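Local coordinates for protein DnaJ homolog subfamily C member 3 (PDB 3IEG) that acts as an endoplasmic reticulum co-chaperone in the unfolded protein response, binding misfolded proteins through its TPR domain, stimulating HSC70 ATPase and restraining the kinase GCN2, at residues S24-A29 and Y40-T45; R77-L82 and E107-S112; E89-F94 and K116-Q121; S274-C279 and N305-K310; H280-S283 and V289-I292. All coordinates share one frame; numbering follows the deposited sequence.

Interaction 1 (S24-A29 and Y40-T45)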
# COMPACT_ATOMS: atom_id res chain seq x y z
N SER A 24 4.68 -32.96 -12.57
CA SER A 24 5.93 -33.71 -12.50
C SER A 24 6.16 -34.54 -13.77
O SER A 24 7.26 -34.55 -14.33
CB SER A 24 5.91 -34.61 -11.26
OG SER A 24 7.17 -34.63 -10.60
N GLN A 25 5.10 -35.21 -14.23
CA GLN A 25 5.13 -36.02 -15.44
C GLN A 25 5.40 -35.19 -16.70
O GLN A 25 6.19 -35.58 -17.57
CB GLN A 25 3.80 -36.75 -15.62
CG GLN A 25 3.54 -37.86 -14.59
CD GLN A 25 4.60 -38.94 -14.60
OE1 GLN A 25 5.12 -39.31 -13.55
NE2 GLN A 25 4.93 -39.45 -15.77
N PHE A 26 4.74 -34.03 -16.79
CA PHE A 26 4.91 -33.16 -17.93
C PHE A 26 6.30 -32.50 -17.94
O PHE A 26 6.84 -32.25 -19.01
CB PHE A 26 3.78 -32.12 -18.01
CG PHE A 26 2.41 -32.71 -18.25
CD1 PHE A 26 1.28 -32.11 -17.71
CD2 PHE A 26 2.25 -33.86 -19.03
CE1 PHE A 26 0.00 -32.64 -17.95
CE2 PHE A 26 0.98 -34.40 -19.27
CZ PHE A 26 -0.14 -33.79 -18.73
N HIS A 27 6.85 -32.23 -16.75
CA HIS A 27 8.25 -31.79 -16.62
C HIS A 27 9.20 -32.84 -17.20
O HIS A 27 10.07 -32.53 -18.00
CB HIS A 27 8.61 -31.55 -15.14
CG HIS A 27 8.52 -30.11 -14.72
ND1 HIS A 27 7.80 -29.70 -13.62
CD2 HIS A 27 9.07 -28.99 -15.25
CE1 HIS A 27 7.91 -28.39 -13.48
NE2 HIS A 27 8.66 -27.94 -14.46
N ALA A 28 9.01 -34.09 -16.77
CA ALA A 28 9.80 -35.23 -17.21
C ALA A 28 9.72 -35.38 -18.71
O ALA A 28 10.72 -35.65 -19.36
CB ALA A 28 9.31 -36.50 -16.52
N ALA A 29 8.51 -35.21 -19.25
CA ALA A 29 8.29 -35.31 -20.69
C ALA A 29 9.06 -34.21 -21.43
O ALA A 29 9.74 -34.48 -22.42
CB ALA A 29 6.81 -35.24 -21.00
N TYR A 40 5.02 -29.12 -23.75
CA TYR A 40 4.95 -27.77 -23.21
C TYR A 40 3.51 -27.32 -23.03
O TYR A 40 3.20 -26.59 -22.08
CB TYR A 40 5.69 -26.77 -24.09
CG TYR A 40 7.19 -26.90 -24.07
CD1 TYR A 40 7.94 -26.38 -23.01
CD2 TYR A 40 7.87 -27.51 -25.12
CE1 TYR A 40 9.34 -26.50 -23.00
CE2 TYR A 40 9.24 -27.64 -25.12
CZ TYR A 40 9.98 -27.13 -24.06
OH TYR A 40 11.35 -27.25 -24.07
N TYR A 41 2.63 -27.75 -23.93
CA TYR A 41 1.23 -27.39 -23.79
C TYR A 41 0.62 -28.06 -22.56
O TYR A 41 -0.02 -27.40 -21.75
CB TYR A 41 0.43 -27.71 -25.06
CG TYR A 41 -1.04 -27.36 -24.96
CD1 TYR A 41 -1.46 -26.03 -24.87
CD2 TYR A 41 -2.01 -28.37 -24.94
CE1 TYR A 41 -2.81 -25.70 -24.76
CE2 TYR A 41 -3.36 -28.06 -24.84
CZ TYR A 41 -3.76 -26.72 -24.75
OH TYR A 41 -5.10 -26.41 -24.65
N ARG A 42 0.84 -29.36 -22.41
CA ARG A 42 0.31 -30.09 -21.27
C ARG A 42 0.77 -29.47 -19.95
O ARG A 42 -0.05 -29.25 -19.03
CB ARG A 42 0.70 -31.56 -21.33
CG ARG A 42 0.16 -32.30 -22.55
CD ARG A 42 -1.35 -32.26 -22.63
NE ARG A 42 -1.83 -33.09 -23.74
CZ ARG A 42 -2.99 -32.91 -24.36
NH1 ARG A 42 -3.80 -31.92 -24.00
NH2 ARG A 42 -3.32 -33.72 -25.34
N ARG A 43 2.06 -29.16 -19.87
CA ARG A 43 2.58 -28.49 -18.70
C ARG A 43 1.89 -27.15 -18.48
O ARG A 43 1.62 -26.78 -17.35
CB ARG A 43 4.09 -28.29 -18.78
CG ARG A 43 4.69 -27.91 -17.43
CD ARG A 43 6.21 -27.98 -17.42
NE ARG A 43 6.79 -26.94 -18.25
CZ ARG A 43 8.04 -26.94 -18.68
NH1 ARG A 43 8.86 -27.93 -18.35
NH2 ARG A 43 8.48 -25.94 -19.43
N ALA A 44 1.59 -26.43 -19.55
CA ALA A 44 0.95 -25.13 -19.38
C ALA A 44 -0.49 -25.23 -18.89
O ALA A 44 -0.94 -24.38 -18.12
CB ALA A 44 1.03 -24.31 -20.66
N THR A 45 -1.23 -26.25 -19.34
CA THR A 45 -2.61 -26.43 -18.86
C THR A 45 -2.62 -26.78 -17.38
O THR A 45 -3.54 -26.39 -16.67
CB THR A 45 -3.46 -27.43 -19.70
OG1 THR A 45 -2.88 -28.73 -19.64
CG2 THR A 45 -3.53 -27.00 -21.15
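Arg42 lays its CB over the middle of the Phe26 ring, 3.3 Å from the ring centroid and 5° off the ring normal, which meets the definition of a CH-pi contact. Beyond this methylene the Arg42 chain bends at chi2 and its guanidinium leads away. The backbone of the same turn comes in close as well, with Phe26 CD1 3.4 Å from Arg42 O, while Phe26 CB meets Arg43 CB at 3.9 Å. His27 takes the second arginine: Arg43 CD lies over one face of the imidazole, displaced toward the rim and 4.0 Å from its centroid, in a second CH-pi contact. Arg43 NH1 comes obliquely to 3.3 Å from His27 CD2, the guanidinium turned by roughly half a right angle from the ring. Replacing Phe26 by an alanine is likely to leave Arg42 CB without the ring face and to open a gap between the two segments. Helix 19-32 of TPR 1 and helix 37-50 of TPR 2 here run nearly antiparallel (157°), their local axes approaching to 8.8 Å, so the contact is a junction between successive repeats of the TPR superhelix; the groove that holds misfolded proteins is formed within these first two repeats. The Phe26 ring is positioned by chi1 (-65°), which sets CG beside the backbone N, on a CB that already faces the other helix. Farther out, Arg43 NE forms a salt bridge with Asp59 of helix 53-66, which holds the guanidinium, and so the CD that lies on His27, and Thr45 OG1 donates to Arg42 O at 2.9 Å.

Interaction 2 (R77-L82 and E107-S112)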
# COMPACT_ATOMS: atom_id res chain seq x y z
N ARG A 77 -2.94 -17.71 -24.23
CA ARG A 77 -2.01 -16.59 -24.06
C ARG A 77 -2.72 -15.25 -24.20
O ARG A 77 -2.45 -14.32 -23.43
CB ARG A 77 -0.84 -16.67 -25.04
CG ARG A 77 0.20 -15.60 -24.75
CD ARG A 77 1.44 -15.75 -25.59
NE ARG A 77 1.16 -15.42 -26.98
CZ ARG A 77 2.07 -15.46 -27.93
NH1 ARG A 77 3.32 -15.81 -27.64
NH2 ARG A 77 1.74 -15.15 -29.17
N GLY A 78 -3.62 -15.15 -25.16
CA GLY A 78 -4.48 -13.99 -25.33
C GLY A 78 -5.22 -13.61 -24.06
O GLY A 78 -5.29 -12.44 -23.70
N HIS A 79 -5.76 -14.59 -23.36
CA HIS A 79 -6.41 -14.34 -22.08
C HIS A 79 -5.46 -13.69 -21.07
O HIS A 79 -5.82 -12.72 -20.40
CB HIS A 79 -7.02 -15.62 -21.48
CG HIS A 79 -8.13 -16.20 -22.29
ND1 HIS A 79 -9.13 -15.42 -22.85
CD2 HIS A 79 -8.42 -17.47 -22.64
CE1 HIS A 79 -9.97 -16.19 -23.51
NE2 HIS A 79 -9.56 -17.44 -23.39
N LEU A 80 -4.24 -14.23 -20.96
CA LEU A 80 -3.30 -13.76 -19.95
C LEU A 80 -2.84 -12.37 -20.29
O LEU A 80 -2.76 -11.53 -19.41
CB LEU A 80 -2.10 -14.72 -19.77
CG LEU A 80 -2.38 -16.18 -19.37
CD1 LEU A 80 -1.10 -17.02 -19.29
CD2 LEU A 80 -3.15 -16.24 -18.07
N LEU A 81 -2.54 -12.12 -21.57
CA LEU A 81 -2.15 -10.78 -22.05
C LEU A 81 -3.22 -9.72 -21.76
O LEU A 81 -2.90 -8.65 -21.26
CB LEU A 81 -1.82 -10.79 -23.55
CG LEU A 81 -0.62 -11.64 -23.99
CD1 LEU A 81 -0.64 -11.94 -25.49
CD2 LEU A 81 0.69 -10.99 -23.57
N LEU A 82 -4.48 -10.02 -22.07
CA LEU A 82 -5.55 -9.09 -21.74
C LEU A 82 -5.57 -8.76 -20.24
O LEU A 82 -5.74 -7.60 -19.87
CB LEU A 82 -6.90 -9.65 -22.18
CG LEU A 82 -8.18 -8.87 -21.88
CD1 LEU A 82 -8.11 -7.43 -22.39
CD2 LEU A 82 -9.35 -9.59 -22.49
N GLU A 107 -13.63 -19.83 -31.50
CA GLU A 107 -14.09 -18.68 -32.27
C GLU A 107 -14.93 -17.70 -31.43
O GLU A 107 -14.67 -16.50 -31.46
CB GLU A 107 -14.82 -19.10 -33.56
CG GLU A 107 -15.23 -17.94 -34.48
CD GLU A 107 -16.00 -18.37 -35.72
OE1 GLU A 107 -16.20 -19.59 -35.94
OE2 GLU A 107 -16.40 -17.48 -36.51
N LYS A 108 -15.91 -18.22 -30.68
CA LYS A 108 -16.77 -17.36 -29.84
C LYS A 108 -15.99 -16.67 -28.72
O LYS A 108 -16.21 -15.49 -28.46
CB LYS A 108 -17.98 -18.14 -29.26
CG LYS A 108 -18.96 -17.23 -28.46
CD LYS A 108 -20.20 -17.95 -27.89
CE LYS A 108 -21.40 -17.91 -28.87
NZ LYS A 108 -21.33 -18.99 -29.92
N GLU A 109 -15.10 -17.42 -28.07
CA GLU A 109 -14.23 -16.89 -26.99
C GLU A 109 -13.34 -15.74 -27.50
O GLU A 109 -13.24 -14.70 -26.84
CB GLU A 109 -13.39 -18.02 -26.38
CG GLU A 109 -13.26 -17.98 -24.86
CD GLU A 109 -12.79 -19.32 -24.23
OE1 GLU A 109 -11.79 -19.30 -23.48
OE2 GLU A 109 -13.43 -20.38 -24.47
N ALA A 110 -12.74 -15.91 -28.68
CA ALA A 110 -11.87 -14.89 -29.26
C ALA A 110 -12.61 -13.64 -29.73
O ALA A 110 -12.10 -12.54 -29.59
CB ALA A 110 -11.05 -15.48 -30.39
N GLU A 111 -13.82 -13.81 -30.29
CA GLU A 111 -14.64 -12.66 -30.68
C GLU A 111 -15.10 -11.88 -29.45
O GLU A 111 -15.12 -10.64 -29.45
CB GLU A 111 -15.87 -13.09 -31.50
CG GLU A 111 -15.54 -13.71 -32.86
CD GLU A 111 -15.24 -12.69 -33.96
OE1 GLU A 111 -15.36 -13.06 -35.15
OE2 GLU A 111 -14.87 -11.52 -33.65
N SER A 112 -15.46 -12.63 -28.42
CA SER A 112 -15.87 -12.06 -27.14
C SER A 112 -14.72 -11.25 -26.51
O SER A 112 -14.93 -10.16 -25.95
CB SER A 112 -16.33 -13.19 -26.23
OG SER A 112 -16.65 -12.70 -24.95
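His79 and Glu109 carry this contact, and its polar part is one hydrogen bond: His79 NE2 donates to Glu109 OE1 over 2.9 Å. The N-H...O angle of 137° shows a bent bond, and the oxygen stands 28° out of the imidazole plane. OE1 is approached on its anti side, somewhat out of the carboxylate plane, and the two flat groups lie not far from parallel. Each partner has a further bond to its own neighbourhood. His79 ND1 is hydrogen-bonded to Gln113 NE2, and Glu109 OE2 to Gln105 NE2; both glutamines belong to helix 104-132, so ring and carboxylate are each held at two points, which should limit their rotation.

The apolar part is slight. Glu109 CG comes to 4.0 Å from His79 CE1, and the two segments bury just 81 Å² between them. The first torsion of His79 (chi1 -65°) carries the ring over to the extended glutamate.

Deeper in, Ala110 touches Val97 and Leu82 touches Leu87, both on helix 87-98, the helix that follows 71-84 in the chain. The bond thus spans, at the surface, two helices separated in sequence by a third: helix 71-84 of TPR 3 and the long helix 104-132 that runs on into TPR 4, a relation characteristic of the stacked helical repeats of a TPR solenoid.

Interaction 3 (E89-F94 and K116-Q121)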
# COMPACT_ATOMS: atom_id res chain seq x y z
N GLU A 89 -0.98 -6.70 -27.90
CA GLU A 89 -0.57 -8.08 -28.06
C GLU A 89 -1.71 -9.06 -27.85
O GLU A 89 -1.73 -10.14 -28.44
CB GLU A 89 0.55 -8.41 -27.08
CG GLU A 89 1.83 -7.70 -27.37
CD GLU A 89 2.57 -7.38 -26.11
OE1 GLU A 89 2.51 -6.21 -25.69
OE2 GLU A 89 3.17 -8.32 -25.52
N ALA A 90 -2.66 -8.70 -27.00
CA ALA A 90 -3.84 -9.52 -26.79
C ALA A 90 -4.66 -9.60 -28.08
O ALA A 90 -4.94 -10.70 -28.58
CB ALA A 90 -4.68 -8.97 -25.65
N GLU A 91 -5.04 -8.43 -28.60
CA GLU A 91 -5.81 -8.33 -29.82
C GLU A 91 -5.10 -9.09 -30.95
O GLU A 91 -5.74 -9.84 -31.70
CB GLU A 91 -6.02 -6.87 -30.19
CG GLU A 91 -6.97 -6.15 -29.26
CD GLU A 91 -7.23 -4.73 -29.67
OE1 GLU A 91 -6.25 -4.03 -30.01
OE2 GLU A 91 -8.40 -4.29 -29.63
N ASP A 92 -3.79 -8.91 -31.06
CA ASP A 92 -3.01 -9.60 -32.05
C ASP A 92 -3.21 -11.12 -31.93
O ASP A 92 -3.47 -11.78 -32.94
CB ASP A 92 -1.55 -9.23 -31.92
CG ASP A 92 -0.73 -9.70 -33.10
OD1 ASP A 92 -0.68 -8.98 -34.11
OD2 ASP A 92 -0.14 -10.80 -33.02
N ASP A 93 -3.12 -11.65 -30.72
CA ASP A 93 -3.33 -13.08 -30.47
C ASP A 93 -4.75 -13.55 -30.79
O ASP A 93 -4.92 -14.53 -31.51
CB ASP A 93 -2.92 -13.49 -29.06
CG ASP A 93 -1.52 -14.05 -28.99
OD1 ASP A 93 -0.87 -14.16 -30.04
OD2 ASP A 93 -1.05 -14.39 -27.89
N PHE A 94 -5.75 -12.85 -30.26
CA PHE A 94 -7.13 -13.18 -30.56
C PHE A 94 -7.42 -13.11 -32.05
O PHE A 94 -8.06 -14.00 -32.60
CB PHE A 94 -8.08 -12.25 -29.83
CG PHE A 94 -8.03 -12.35 -28.33
CD1 PHE A 94 -8.26 -13.56 -27.69
CD2 PHE A 94 -7.78 -11.21 -27.56
CE1 PHE A 94 -8.20 -13.65 -26.31
CE2 PHE A 94 -7.75 -11.29 -26.17
CZ PHE A 94 -7.96 -12.51 -25.55
N LYS A 116 -14.10 -6.94 -25.89
CA LYS A 116 -13.68 -6.44 -24.60
C LYS A 116 -12.32 -5.72 -24.61
O LYS A 116 -12.15 -4.74 -23.90
CB LYS A 116 -13.67 -7.55 -23.57
CG LYS A 116 -13.88 -7.05 -22.16
CD LYS A 116 -13.64 -8.15 -21.16
CE LYS A 116 -14.76 -9.20 -21.17
NZ LYS A 116 -14.72 -10.02 -19.92
N ALA A 117 -11.37 -6.22 -25.40
CA ALA A 117 -10.05 -5.60 -25.53
C ALA A 117 -10.20 -4.19 -26.08
O ALA A 117 -9.59 -3.24 -25.60
CB ALA A 117 -9.16 -6.42 -26.44
N ASP A 118 -11.04 -4.08 -27.10
CA ASP A 118 -11.31 -2.83 -27.75
C ASP A 118 -12.00 -1.81 -26.83
O ASP A 118 -11.75 -0.61 -26.94
CB ASP A 118 -12.14 -3.09 -29.00
CG ASP A 118 -12.19 -1.89 -29.89
OD1 ASP A 118 -11.20 -1.68 -30.61
OD2 ASP A 118 -13.20 -1.16 -29.84
N GLU A 119 -12.87 -2.28 -25.93
CA GLU A 119 -13.37 -1.45 -24.85
C GLU A 119 -12.22 -0.91 -23.99
O GLU A 119 -12.13 0.29 -23.75
CB GLU A 119 -14.26 -2.26 -23.94
CG GLU A 119 -15.71 -2.24 -24.25
CD GLU A 119 -16.48 -3.11 -23.27
OE1 GLU A 119 -17.14 -4.08 -23.72
OE2 GLU A 119 -16.40 -2.85 -22.03
N MSE A 120 -11.36 -1.81 -23.53
CA MSE A 120 -10.19 -1.47 -22.70
C MSE A 120 -9.27 -0.49 -23.41
O MSE A 120 -8.73 0.42 -22.79
CB MSE A 120 -9.40 -2.72 -22.31
CG MSE A 120 -10.24 -3.77 -21.62
SE MSE A 120 -11.12 -3.04 -20.05
CE MSE A 120 -9.61 -3.28 -18.89
N GLN A 121 -9.11 -0.71 -24.71
CA GLN A 121 -8.22 0.07 -25.55
C GLN A 121 -8.72 1.52 -25.65
O GLN A 121 -7.93 2.47 -25.65
CB GLN A 121 -8.12 -0.60 -26.93
CG GLN A 121 -6.94 -0.16 -27.76
CD GLN A 121 -5.66 -0.88 -27.42
OE1 GLN A 121 -5.37 -1.94 -27.97
NE2 GLN A 121 -4.85 -0.29 -26.54
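The carboxylate of Glu91 and the amide of Gln121 meet with their planes about 60° apart, so they do not stack, and their side chains run obliquely past each other. Glu91 OE1 is turned toward the end of Gln121. At the other oxygen of the carboxylate, Glu91 OE2 lies 3.7 Å from Asp118 N and 4.0 Å from Asp118 OD1. Two acidic groups this near each other would probably repel, and may raise the proton affinity of one of them. The apolar share of the contact sits farther back along the glutamate, where Glu91 CG packs on the methyl of Ala117, CG to CB 3.6 Å. The small alanine lies where the backbones are nearest, with Glu91 CA and Ala117 CA 6.6 Å apart. Locally the axes pass at 10.2 Å and are close to antiparallel (160°), as successive helices pack in a TPR solenoid, here with helix 104-132 running on into TPR 4. Helix 87-98 of TPR 3 lies between two others: Ala90 and Phe94 touch Leu81 and Leu75 of helix 71-84, respectively, and Phe94 also reaches Gln113 and Leu114 of helix 104-132, whose Met120, a selenomethionine, packs on Ile146 and Val149 of helix 136-149.

Interaction 4 (S274-C279 and N305-K310)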
# COMPACT_ATOMS: atom_id res chain seq x y z
N SER A 274 5.14 16.95 17.64
CA SER A 274 6.20 17.30 18.58
C SER A 274 5.72 18.30 19.63
O SER A 274 6.02 18.14 20.81
CB SER A 274 7.44 17.85 17.87
OG SER A 274 8.07 16.81 17.13
N LYS A 275 4.98 19.31 19.20
CA LYS A 275 4.40 20.28 20.11
C LYS A 275 3.48 19.60 21.11
O LYS A 275 3.53 19.90 22.30
CB LYS A 275 3.67 21.39 19.36
CG LYS A 275 4.55 22.59 18.99
CD LYS A 275 3.71 23.71 18.38
CE LYS A 275 4.57 24.83 17.79
NZ LYS A 275 3.72 25.99 17.39
N GLU A 276 2.65 18.68 20.63
CA GLU A 276 1.76 17.93 21.52
C GLU A 276 2.54 17.22 22.64
O GLU A 276 2.17 17.31 23.81
CB GLU A 276 0.92 16.92 20.73
CG GLU A 276 -0.11 16.22 21.61
CD GLU A 276 -0.62 14.91 21.05
OE1 GLU A 276 -1.13 14.93 19.90
OE2 GLU A 276 -0.57 13.88 21.76
N ARG A 277 3.61 16.53 22.28
CA ARG A 277 4.44 15.83 23.27
C ARG A 277 5.18 16.82 24.19
O ARG A 277 5.38 16.54 25.37
CB ARG A 277 5.42 14.84 22.59
CG ARG A 277 4.77 13.70 21.79
CD ARG A 277 3.74 12.92 22.62
NE ARG A 277 4.34 11.88 23.46
CZ ARG A 277 3.82 11.44 24.60
NH1 ARG A 277 2.68 11.95 25.07
NH2 ARG A 277 4.43 10.49 25.30
N ILE A 278 5.57 17.98 23.65
CA ILE A 278 6.19 19.01 24.48
C ILE A 278 5.16 19.54 25.48
O ILE A 278 5.47 19.72 26.66
CB ILE A 278 6.85 20.13 23.63
CG1 ILE A 278 8.17 19.61 23.04
CG2 ILE A 278 7.09 21.39 24.49
CD1 ILE A 278 8.75 20.45 21.90
N CYS A 279 3.94 19.76 25.00
CA CYS A 279 2.81 20.09 25.87
C CYS A 279 2.69 19.09 27.02
O CYS A 279 2.49 19.48 28.17
CB CYS A 279 1.54 20.16 25.03
SG CYS A 279 0.01 19.82 25.91
N ASN A 305 -7.89 17.58 20.21
CA ASN A 305 -6.78 16.76 20.72
C ASN A 305 -6.94 16.39 22.20
O ASN A 305 -6.70 17.22 23.08
CB ASN A 305 -5.43 17.46 20.48
CG ASN A 305 -4.22 16.56 20.81
OD1 ASN A 305 -4.17 15.91 21.85
ND2 ASN A 305 -3.24 16.56 19.92
N VAL A 306 -7.35 15.15 22.45
CA VAL A 306 -7.65 14.68 23.80
C VAL A 306 -6.44 14.81 24.75
O VAL A 306 -6.59 15.31 25.87
CB VAL A 306 -8.21 13.23 23.78
CG1 VAL A 306 -8.54 12.74 25.19
CG2 VAL A 306 -9.45 13.15 22.91
N ASN A 307 -5.26 14.38 24.30
CA ASN A 307 -4.03 14.45 25.10
C ASN A 307 -3.70 15.88 25.56
O ASN A 307 -3.34 16.10 26.72
CB ASN A 307 -2.83 13.88 24.32
CG ASN A 307 -2.95 12.39 24.07
OD1 ASN A 307 -3.53 11.65 24.85
ND2 ASN A 307 -2.36 11.94 22.96
N ALA A 308 -3.83 16.82 24.63
CA ALA A 308 -3.57 18.24 24.89
C ALA A 308 -4.59 18.81 25.87
O ALA A 308 -4.23 19.62 26.73
CB ALA A 308 -3.58 19.04 23.58
N LEU A 309 -5.84 18.39 25.74
CA LEU A 309 -6.89 18.79 26.67
C LEU A 309 -6.59 18.32 28.09
O LEU A 309 -6.63 19.11 29.04
CB LEU A 309 -8.25 18.30 26.21
CG LEU A 309 -8.80 19.06 25.00
CD1 LEU A 309 -9.98 18.33 24.37
CD2 LEU A 309 -9.18 20.50 25.39
N LYS A 310 -6.27 17.03 28.23
CA LYS A 310 -5.97 16.43 29.53
C LYS A 310 -4.75 17.08 30.17
O LYS A 310 -4.75 17.36 31.37
CB LYS A 310 -5.72 14.92 29.39
CG LYS A 310 -6.98 14.07 29.20
CD LYS A 310 -6.67 12.70 28.57
CE LYS A 310 -5.80 11.83 29.49
NZ LYS A 310 -5.48 10.54 28.83
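Glu276 uses both carboxylate oxygens to take an asparagine each. Asn305 ND2 donates to Glu276 OE1 at 2.7 Å with an N-H...O angle of 163°, coming from well above the carboxylate plane, whereas Asn307 ND2 reaches Glu276 OE2 at 2.9 Å and 158° on the syn side but tilted from that plane. Each oxygen lies near the plane of its donating amide. OE1 has another partner in Arg273 NH2, a salt bridge, and Asn305 ND2 is also hydrogen-bonded to Glu302 OE2. Asn305 OD1 accepts from Ala308 N at 2.9 Å, from above its carbonyl plane: Asn305 is the N-cap of helix 306-318, capping it while holding the glutamate. With two amide donors, a salt bridge and a helix start beside it, the carboxylate is probably kept charged. Glu276 reaches this place through an extended chain, its CG anti to the backbone N (chi1 -174°). Beside these bonds, Cys279 SG rests 4.0 Å from Ala308 CA. Its disulfide to Cys295 ties helix 268-284 to helix 288-301, and the contact joins helix 268-284 of TPR 8 to helix 306-318 of TPR 9, a junction between successive repeats; Leu309 packs on Ala331 of helix 322-333.

Interaction 5 (H280-S283 and V289-I292)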
# COMPACT_ATOMS: atom_id res chain seq x y z
N HIS A 280 2.85 17.81 26.70
CA HIS A 280 2.87 16.73 27.69
C HIS A 280 4.04 16.88 28.66
O HIS A 280 3.86 16.76 29.86
CB HIS A 280 2.91 15.37 26.99
CG HIS A 280 2.77 14.20 27.91
ND1 HIS A 280 1.60 13.90 28.57
CD2 HIS A 280 3.66 13.24 28.28
CE1 HIS A 280 1.77 12.82 29.30
NE2 HIS A 280 3.01 12.39 29.14
N CYS A 281 5.23 17.16 28.12
CA CYS A 281 6.43 17.33 28.95
C CYS A 281 6.31 18.40 30.01
O CYS A 281 6.52 18.12 31.19
CB CYS A 281 7.65 17.59 28.08
SG CYS A 281 8.33 16.08 27.45
N PHE A 282 5.95 19.61 29.61
CA PHE A 282 5.77 20.69 30.57
C PHE A 282 4.70 20.38 31.62
O PHE A 282 4.91 20.61 32.81
CB PHE A 282 5.53 22.03 29.85
CG PHE A 282 6.79 22.66 29.31
CD1 PHE A 282 7.78 23.15 30.18
CD2 PHE A 282 6.99 22.80 27.94
CE1 PHE A 282 8.96 23.75 29.68
CE2 PHE A 282 8.16 23.41 27.44
CZ PHE A 282 9.14 23.88 28.30
N SER A 283 3.57 19.82 31.19
CA SER A 283 2.51 19.41 32.12
C SER A 283 3.01 18.47 33.21
O SER A 283 2.83 18.73 34.39
CB SER A 283 1.35 18.77 31.34
OG SER A 283 0.25 18.50 32.20
N VAL A 289 2.71 27.32 33.71
CA VAL A 289 2.65 28.51 32.83
C VAL A 289 2.98 28.14 31.39
O VAL A 289 2.22 28.45 30.48
CB VAL A 289 3.58 29.67 33.31
CG1 VAL A 289 3.48 30.88 32.37
CG2 VAL A 289 3.25 30.08 34.75
N GLU A 290 4.12 27.46 31.20
CA GLU A 290 4.55 27.04 29.87
C GLU A 290 3.61 25.99 29.31
O GLU A 290 3.30 26.00 28.12
CB GLU A 290 5.99 26.50 29.88
CG GLU A 290 7.05 27.48 30.42
CD GLU A 290 7.26 27.35 31.93
OE1 GLU A 290 6.35 27.71 32.71
OE2 GLU A 290 8.35 26.88 32.34
N ALA A 291 3.14 25.10 30.17
CA ALA A 291 2.20 24.06 29.77
C ALA A 291 0.96 24.64 29.11
O ALA A 291 0.60 24.21 28.01
CB ALA A 291 1.82 23.20 30.96
N ILE A 292 0.32 25.63 29.74
CA ILE A 292 -0.91 26.18 29.17
C ILE A 292 -0.66 26.95 27.88
O ILE A 292 -1.51 26.95 27.00
CB ILE A 292 -1.80 27.01 30.16
CG1 ILE A 292 -1.48 28.50 30.09
CG2 ILE A 292 -1.74 26.46 31.59
CD1 ILE A 292 -2.70 29.38 29.87
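Phe282 meets Glu290 and Ala291 through CB and the CG-CD1-CE1 side of its ring. Its CB lies 3.9 Å from Ala291 CA and 4.0 Å from Ala291 CB, against the backbone of the facing helix. At CG the partner changes to Glu290 CB, 4.0 Å away, and at CD1 the same methylene comes nearest, to 3.8 Å. These approaches amount to a CH-pi contact, since Glu290 CB stands 3.9 Å from the ring centroid and 15° off the normal, over one face but displaced toward the rim. CE1 still faces Glu290 CB and has Glu290 OE2 at about the same range (4.2 Å), the carboxylate plane being turned 50° from that of the ring. The chi1 of Phe282 (-79°) swings the ring toward the other segment, and the turn about CB-CG sets its face to Glu290; Thr254 of helix 250-263 also touches this side chain. With a serine here, the methylene of Glu290 would probably lose the surface it rests on, and a gap would be likely to open between the helices. Next to the ring, Ala291 CB fits against Ser283 N at 3.8 Å, while Ser283 OG is hydrogen-bonded to Asp311 O of helix 306-318. Helices 268-284 and 288-301 thus form an antiparallel hairpin within TPR 8, narrow enough for Phe282 CA and Ala291 CA to come within 5.0 Å. With no hydrogen bond or ion pair between the two segments, cohesion rests on dispersion and the CH-pi contact, so it depends on shape.

The five contacts fall into two groups on opposite sides of the centre of an elongated TPR solenoid. Interactions 2 and 3 share helix 104-132, their centres about 8 Å apart, and touch directly: Arg77 NE makes a 2.6 Å salt bridge to Asp93 OD2. Interaction 1 lies about 23 Å, centre to centre, from interaction 2 without touching it; it joins the first two repeats, within which misfolded proteins are bound. Interactions 4 and 5 both use helix 268-284, about 9 Å apart by their centres, interaction 5 being nested in the loop that interaction 4 closes. Some 65 Å separates the centres of interactions 1 and 4, so the C-terminal pair is remote from the binding groove.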